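Local coordinates for uncharacterized protein (Streptomyces malaysiense, PDB 6ZYL) that catalyses the beta-hydroxylation of thioholgamide as a non-heme monooxygenase, probably using iron and 2-oxoglutarate as its family relatives do, at residues A[73-78]-A[282-287]. Sequence-based numbering, arbitrary orientation.
Sequences YAAFPK and AVTRRQ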
ATOM      1  N   TYR A  73      -7.588  11.233  -8.134  1.00 23.82           N
ATOM      2  CA  TYR A  73      -6.653  10.152  -7.845  1.00 23.05           C
ATOM      3  C   TYR A  73      -5.564  10.611  -6.881  1.00 23.10           C
ATOM      4  O   TYR A  73      -4.406  10.196  -6.970  1.00 23.18           O
ATOM      5  CB  TYR A  73      -6.056   9.614  -9.141  1.00 22.62           C
ATOM      6  CG  TYR A  73      -7.090   8.928 -10.003  1.00 23.26           C
ATOM      7  CD1 TYR A  73      -7.458   7.613  -9.757  1.00 21.98           C
ATOM      8  CD2 TYR A  73      -7.715   9.600 -11.046  1.00 24.00           C
ATOM      9  CE1 TYR A  73      -8.410   6.980 -10.531  1.00 24.84           C
ATOM     10  CE2 TYR A  73      -8.672   8.974 -11.828  1.00 22.77           C
ATOM     11  CZ  TYR A  73      -9.014   7.664 -11.563  1.00 25.31           C
ATOM     12  OH  TYR A  73      -9.961   7.030 -12.331  1.00 29.06           O
ATOM     13  N   ALA A  74      -5.940  11.466  -5.931  1.00 24.79           N
ATOM     14  CA  ALA A  74      -4.969  11.994  -4.983  1.00 24.04           C
ATOM     15  C   ALA A  74      -4.416  10.908  -4.069  1.00 22.21           C
ATOM     16  O   ALA A  74      -3.243  10.968  -3.683  1.00 25.29           O
ATOM     17  CB  ALA A  74      -5.606  13.107  -4.148  1.00 26.71           C
ATOM     18  N   ALA A  75      -5.225   9.908  -3.725  1.00 22.76           N
ATOM     19  CA  ALA A  75      -4.867   8.927  -2.710  1.00 25.41           C
ATOM     20  C   ALA A  75      -4.464   7.577  -3.285  1.00 24.47           C
ATOM     21  O   ALA A  75      -4.114   6.673  -2.518  1.00 23.96           O
ATOM     22  CB  ALA A  75      -6.035   8.733  -1.737  1.00 20.62           C
ATOM     23  N   PHE A  76      -4.510   7.411  -4.601  1.00 21.33           N
ATOM     24  CA  PHE A  76      -4.200   6.134  -5.234  1.00 23.93           C
ATOM     25  C   PHE A  76      -4.217   6.318  -6.750  1.00 21.24           C
ATOM     26  O   PHE A  76      -4.850   7.254  -7.237  1.00 23.75           O
ATOM     27  CB  PHE A  76      -5.220   5.070  -4.837  1.00 22.75           C
ATOM     28  CG  PHE A  76      -6.532   5.211  -5.551  1.00 28.31           C
ATOM     29  CD1 PHE A  76      -7.475   6.118  -5.104  1.00 29.86           C
ATOM     30  CD2 PHE A  76      -6.815   4.456  -6.679  1.00 25.55           C
ATOM     31  CE1 PHE A  76      -8.681   6.265  -5.755  1.00 33.21           C
ATOM     32  CE2 PHE A  76      -8.022   4.600  -7.339  1.00 26.73           C
ATOM     33  CZ  PHE A  76      -8.957   5.506  -6.874  1.00 31.04           C
ATOM     34  N   PRO A  77      -3.551   5.459  -7.535  1.00 20.85           N
ATOM     35  CA  PRO A  77      -2.668   4.371  -7.113  1.00 19.85           C
ATOM     36  C   PRO A  77      -1.202   4.627  -7.430  1.00 18.52           C
ATOM     37  O   PRO A  77      -0.388   3.701  -7.349  1.00 19.72           O
ATOM     38  CB  PRO A  77      -3.188   3.185  -7.926  1.00 23.13           C
ATOM     39  CG  PRO A  77      -3.619   3.837  -9.252  1.00 20.18           C
ATOM     40  CD  PRO A  77      -3.938   5.314  -8.952  1.00 23.35           C
ATOM     41  N   LYS A  78      -0.868   5.863  -7.794  1.00 18.47           N
ATOM     42  CA  LYS A  78       0.470   6.186  -8.276  1.00 23.64           C
ATOM     43  C   LYS A  78       0.956   7.509  -7.690  1.00 22.02           C
ATOM     44  O   LYS A  78       1.508   8.361  -8.387  1.00 19.52           O
ATOM     45  CB  LYS A  78       0.490   6.242  -9.804  1.00 21.86           C
ATOM     46  CG  LYS A  78      -0.003   4.984 -10.497  1.00 22.06           C
ATOM     47  CD  LYS A  78       1.057   3.891 -10.485  1.00 18.75           C
ATOM     48  CE  LYS A  78       0.552   2.629 -11.171  1.00 19.89           C
ATOM     49  NZ  LYS A  78       1.642   1.647 -11.423  1.00 21.42           N
ATOM     50  N   ALA A 282      -0.112   6.166 -16.574  1.00 23.37           N
ATOM     51  CA  ALA A 282       0.007   5.009 -15.693  1.00 23.86           C
ATOM     52  C   ALA A 282      -1.291   4.745 -14.939  1.00 18.80           C
ATOM     53  O   ALA A 282      -1.683   3.585 -14.757  1.00 21.24           O
ATOM     54  CB  ALA A 282       1.163   5.213 -14.714  1.00 21.55           C
ATOM     55  N   VAL A 283      -1.969   5.800 -14.488  1.00 20.83           N
ATOM     56  CA  VAL A 283      -3.217   5.608 -13.754  1.00 22.47           C
ATOM     57  C   VAL A 283      -4.308   5.105 -14.690  1.00 22.01           C
ATOM     58  O   VAL A 283      -5.069   4.194 -14.342  1.00 22.86           O
ATOM     59  CB  VAL A 283      -3.635   6.911 -13.048  1.00 22.45           C
ATOM     60  CG1 VAL A 283      -4.993   6.740 -12.378  1.00 22.05           C
ATOM     61  CG2 VAL A 283      -2.582   7.323 -12.031  1.00 23.60           C
ATOM     62  N   THR A 284      -4.408   5.690 -15.886  1.00 21.71           N
ATOM     63  CA  THR A 284      -5.366   5.198 -16.870  1.00 21.21           C
ATOM     64  C   THR A 284      -5.154   3.711 -17.131  1.00 19.92           C
ATOM     65  O   THR A 284      -6.106   2.926 -17.157  1.00 20.76           O
ATOM     66  CB  THR A 284      -5.240   5.989 -18.173  1.00 21.29           C
ATOM     67  OG1 THR A 284      -5.566   7.365 -17.945  1.00 23.28           O
ATOM     68  CG2 THR A 284      -6.169   5.417 -19.237  1.00 23.32           C
ATOM     69  N   ARG A 285      -3.894   3.312 -17.324  1.00 20.92           N
ATOM     70  CA  ARG A 285      -3.571   1.905 -17.541  1.00 22.07           C
ATOM     71  C   ARG A 285      -4.034   1.051 -16.370  1.00 20.95           C
ATOM     72  O   ARG A 285      -4.647  -0.007 -16.559  1.00 24.18           O
ATOM     73  CB  ARG A 285      -2.064   1.768 -17.756  1.00 25.01           C
ATOM     74  CG  ARG A 285      -1.547   0.359 -17.955  1.00 25.53           C
ATOM     75  CD  ARG A 285      -0.017   0.381 -18.103  1.00 24.41           C
ATOM     76  NE  ARG A 285       0.401   1.217 -19.227  1.00 26.94           N
ATOM     77  CZ  ARG A 285       1.138   2.319 -19.121  1.00 28.11           C
ATOM     78  NH1 ARG A 285       1.567   2.735 -17.937  1.00 22.57           N
ATOM     79  NH2 ARG A 285       1.450   3.008 -20.209  1.00 26.03           N
ATOM     80  N   ARG A 286      -3.754   1.497 -15.145  1.00 23.08           N
ATOM     81  CA  ARG A 286      -4.101   0.693 -13.978  1.00 21.50           C
ATOM     82  C   ARG A 286      -5.611   0.602 -13.795  1.00 20.52           C
ATOM     83  O   ARG A 286      -6.143  -0.481 -13.530  1.00 20.27           O
ATOM     84  CB  ARG A 286      -3.450   1.276 -12.724  1.00 21.87           C
ATOM     85  CG  ARG A 286      -3.851   0.569 -11.437  1.00 20.94           C
ATOM     86  CD  ARG A 286      -3.476  -0.909 -11.467  1.00 18.44           C
ATOM     87  NE  ARG A 286      -2.063  -1.103 -11.787  1.00 17.71           N
ATOM     88  CZ  ARG A 286      -1.066  -0.877 -10.940  1.00 20.87           C
ATOM     89  NH1 ARG A 286      -1.321  -0.456  -9.708  1.00 21.92           N
ATOM     90  NH2 ARG A 286       0.190  -1.075 -11.322  1.00 21.74           N
ATOM     91  N   GLN A 287      -6.316   1.728 -13.917  1.00 21.55           N
ATOM     92  CA  GLN A 287      -7.757   1.707 -13.691  1.00 22.53           C
ATOM     93  C   GLN A 287      -8.480   0.877 -14.744  1.00 24.62           C
ATOM     94  O   GLN A 287      -9.521   0.280 -14.449  1.00 25.39           O
ATOM     95  CB  GLN A 287      -8.300   3.135 -13.653  1.00 22.57           C
ATOM     96  CG  GLN A 287      -7.783   3.952 -12.467  1.00 23.97           C
ATOM     97  CD  GLN A 287      -7.876   3.206 -11.140  1.00 27.75           C
ATOM     98  OE1 GLN A 287      -6.860   2.832 -10.550  1.00 29.16           O
ATOM     99  NE2 GLN A 287      -9.095   2.980 -10.671  1.00 25.43           N
TER
HETATM  100  O   HOH W   1      -0.082   1.307 -14.095  1.00 20.61           O
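Methyl CG1 of V283 sits over one face of the Y73 ring, 3.8 Å from its centroid and 14° off the ring normal, a CH-pi contact. The same valine shows how the two methyls of one branched residue can serve different residues of a loop: with CG1 anti to the backbone N (chi1 175°), CG1 reaches both the tyrosine and P77 CD, while CG2 packs against K78 CG at 3.8 Å. One helical turn on, Q287 packs against both Y73 and F76. Its CG lies 3.6 Å from Y73 CE1, and a bend at chi2 turns the amide toward the F76 ring, whose edge it meets with the planes 70° apart. Amide oxygen OE1 also touches P77 CG at 3.6 Å. Cutting this side chain back to an alanine is likely to cost the F76 edge, Y73 CE1 and P77 CG their contact with the glutamine. Farther along the contact, K78 CE lies over a face of the R286 guanidinium, and K78 NZ comes within 3.1 Å of R286 NH2 without a bond between them. The two donors probably sit this close because they share the carbonyl oxygen of W110, while the carboxylates of E264, salt-bridged to K78, and D248, salt-bridged to R286, balance their charge. A water weakly bound by K78 NZ donates to A282 O at 2.9 Å, adding a bridge to the helix backbone. The loop itself, with a cis peptide before P77, is held from the strand side by backbone bonds of A75 and P77 to L114 and T112. Through this loop the C-terminal helix 273-295 packs outside the seven-strand sheet, consistent with the double-stranded beta-helix (jelly-roll) fold expected of PhyH-type 2-oxoglutarate oxygenases.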